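Local coordinates for DUF3299 domain-containing protein (Pseudomonas aeruginosa, PDB 4HSP) that is of unknown function, belongs to the DUF3299 family of the OB clan and forms a four-chain assembly in the crystal, at residues G84-V89 with E129-G134. Numbering follows the deposited sequence.
Sequences GACIHV and ELAAAG
Cys86 and Leu130 carry most of this small, buried contact, which covers 138 Å² in all and is wholly apolar. The methylene of Cys86 meets the branch point of Leu130, CB to CG at 3.8 Å, and the methyl CD2 of Leu130 lies slightly farther from the same CB, at 4.2 Å. Cys86 SG, swung anti to its own carbonyl carbon (chi1 -51°), passes beyond Leu130 to the methyl of Ala131, its CB 4.1 Å from the sulfur. The CB and SG of the cysteine therefore meet consecutive residues, Leu130 and Ala131, and the nearest pair of CA atoms, those of Cys86 and Leu130, is 6.5 Å apart.

None of the hydrogen bonds joins the two segments. Within 84-89, Gly84 O accepts from Ile87 N at 2.9 Å and from His88 N at 2.8 Å, folding the loop into a compact turn that presents Cys86 to the other segment. In 129-134, Ala131 O bonds to Ser128 OG and Ala132 N to Gln41 OE1.

Around the pair, Leu130 also packs on Val64 and Leu66 of strand 55-68, Ala131 on Leu78 of strand 73-80, and Cys86 on Pro91. Leu130 also packs on Ala71 of the third subunit, while the ring of His88 meets that of Tyr112 of the second.

The loop between strands 73-80 and 98-102 is thus joined to the turn that leads into strand 132-144 through van der Waals contact alone, with the cysteine sulfur serving as an apolar partner.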
ATOM      1  N   GLY A  84       4.436   8.618  -6.329  1.00 61.15           N
ATOM      2  CA  GLY A  84       4.147   9.705  -5.402  1.00 62.32           C
ATOM      3  C   GLY A  84       3.941  11.066  -6.031  1.00 66.83           C
ATOM      4  O   GLY A  84       3.477  11.982  -5.347  1.00 67.13           O
ATOM      5  N   ALA A  85       4.296  11.215  -7.325  1.00 63.18           N
ATOM      6  CA  ALA A  85       4.150  12.458  -8.081  1.00 62.83           C
ATOM      7  C   ALA A  85       2.747  12.966  -7.944  1.00 70.79           C
ATOM      8  O   ALA A  85       1.807  12.193  -8.152  1.00 73.67           O
ATOM      9  CB  ALA A  85       4.481  12.230  -9.539  1.00 62.92           C
ATOM     10  N   CYS A  86       2.617  14.242  -7.488  1.00 67.30           N
ATOM     11  CA  CYS A  86       1.409  15.046  -7.240  1.00 68.00           C
ATOM     12  C   CYS A  86       0.852  14.826  -5.859  1.00 71.78           C
ATOM     13  O   CYS A  86       0.084  15.663  -5.399  1.00 73.21           O
ATOM     14  CB  CYS A  86       0.328  14.824  -8.298  1.00 69.55           C
ATOM     15  SG  CYS A  86       0.912  14.995 -10.005  1.00 73.08           S
ATOM     16  N   ILE A  87       1.209  13.717  -5.195  1.00 67.56           N
ATOM     17  CA  ILE A  87       0.662  13.343  -3.887  1.00 67.57           C
ATOM     18  C   ILE A  87       1.659  13.566  -2.756  1.00 68.52           C
ATOM     19  O   ILE A  87       1.367  14.323  -1.832  1.00 70.08           O
ATOM     20  CB  ILE A  87       0.189  11.857  -3.942  1.00 72.03           C
ATOM     21  CG1 ILE A  87      -0.952  11.670  -4.973  1.00 72.71           C
ATOM     22  CG2 ILE A  87      -0.190  11.301  -2.562  1.00 75.11           C
ATOM     23  CD1 ILE A  87      -0.526  10.872  -6.158  1.00 84.96           C
ATOM     24  N   HIS A  88       2.798  12.876  -2.798  1.00 62.61           N
ATOM     25  CA  HIS A  88       3.817  12.940  -1.755  1.00 62.76           C
ATOM     26  C   HIS A  88       4.896  13.980  -2.046  1.00 61.66           C
ATOM     27  O   HIS A  88       5.503  14.504  -1.116  1.00 61.80           O
ATOM     28  CB  HIS A  88       4.438  11.553  -1.535  1.00 65.11           C
ATOM     29  CG  HIS A  88       3.458  10.548  -0.996  1.00 71.34           C
ATOM     30  ND1 HIS A  88       3.340   9.281  -1.554  1.00 73.79           N
ATOM     31  CD2 HIS A  88       2.578  10.658   0.027  1.00 75.61           C
ATOM     32  CE1 HIS A  88       2.402   8.671  -0.855  1.00 75.33           C
ATOM     33  NE2 HIS A  88       1.907   9.467   0.100  1.00 76.82           N
ATOM     34  N   VAL A  89       5.105  14.299  -3.318  1.00 54.88           N
ATOM     35  CA  VAL A  89       6.050  15.307  -3.794  1.00 53.38           C
ATOM     36  C   VAL A  89       5.326  16.176  -4.820  1.00 56.46           C
ATOM     37  O   VAL A  89       4.330  15.705  -5.378  1.00 56.08           O
ATOM     38  CB  VAL A  89       7.338  14.666  -4.415  1.00 55.64           C
ATOM     39  CG1 VAL A  89       8.250  14.046  -3.347  1.00 55.69           C
ATOM     40  CG2 VAL A  89       6.993  13.660  -5.512  1.00 54.31           C
ATOM     41  N   GLU A 129      -6.900  19.583 -11.948  1.00 70.80           N
ATOM     42  CA  GLU A 129      -6.594  20.453 -10.820  1.00 70.76           C
ATOM     43  C   GLU A 129      -5.271  20.003 -10.147  1.00 73.51           C
ATOM     44  O   GLU A 129      -4.581  20.805  -9.510  1.00 74.85           O
ATOM     45  CB  GLU A 129      -7.764  20.431  -9.843  1.00 73.76           C
ATOM     46  CG  GLU A 129      -7.968  21.708  -9.057  1.00 86.33           C
ATOM     47  CD  GLU A 129      -9.267  21.686  -8.275  1.00111.17           C
ATOM     48  OE1 GLU A 129     -10.344  21.628  -8.915  1.00 93.71           O
ATOM     49  OE2 GLU A 129      -9.208  21.672  -7.023  1.00110.18           O
ATOM     50  N   LEU A 130      -4.925  18.725 -10.336  1.00 66.98           N
ATOM     51  CA  LEU A 130      -3.754  18.048  -9.808  1.00 64.35           C
ATOM     52  C   LEU A 130      -2.505  18.427 -10.565  1.00 65.17           C
ATOM     53  O   LEU A 130      -1.456  18.572  -9.944  1.00 65.07           O
ATOM     54  CB  LEU A 130      -3.980  16.530  -9.898  1.00 64.54           C
ATOM     55  CG  LEU A 130      -3.309  15.629  -8.861  1.00 68.75           C
ATOM     56  CD1 LEU A 130      -3.630  16.055  -7.413  1.00 69.02           C
ATOM     57  CD2 LEU A 130      -3.754  14.206  -9.057  1.00 72.26           C
ATOM     58  N   ALA A 131      -2.591  18.528 -11.909  1.00 59.08           N
ATOM     59  CA  ALA A 131      -1.469  18.852 -12.778  1.00 55.97           C
ATOM     60  C   ALA A 131      -1.888  19.027 -14.234  1.00 60.36           C
ATOM     61  O   ALA A 131      -2.876  18.457 -14.678  1.00 62.37           O
ATOM     62  CB  ALA A 131      -0.421  17.754 -12.693  1.00 55.14           C
ATOM     63  N   ALA A 132      -1.092  19.791 -14.985  1.00 55.19           N
ATOM     64  CA  ALA A 132      -1.229  19.979 -16.419  1.00 53.34           C
ATOM     65  C   ALA A 132      -0.278  19.015 -17.125  1.00 53.85           C
ATOM     66  O   ALA A 132       0.818  18.762 -16.619  1.00 50.62           O
ATOM     67  CB  ALA A 132      -0.902  21.415 -16.793  1.00 53.74           C
ATOM     68  N   ALA A 133      -0.698  18.471 -18.289  1.00 50.32           N
ATOM     69  CA  ALA A 133       0.102  17.571 -19.117  1.00 48.29           C
ATOM     70  C   ALA A 133       0.159  18.122 -20.535  1.00 53.76           C
ATOM     71  O   ALA A 133      -0.786  18.787 -20.967  1.00 56.71           O
ATOM     72  CB  ALA A 133      -0.483  16.163 -19.101  1.00 48.65           C
ATOM     73  N   GLY A 134       1.277  17.884 -21.222  1.00 48.16           N
ATOM     74  CA  GLY A 134       1.506  18.308 -22.599  1.00 47.35           C
ATOM     75  C   GLY A 134       1.267  17.186 -23.584  1.00 51.33           C
ATOM     76  O   GLY A 134       1.258  17.418 -24.795  1.00 52.22           O
TER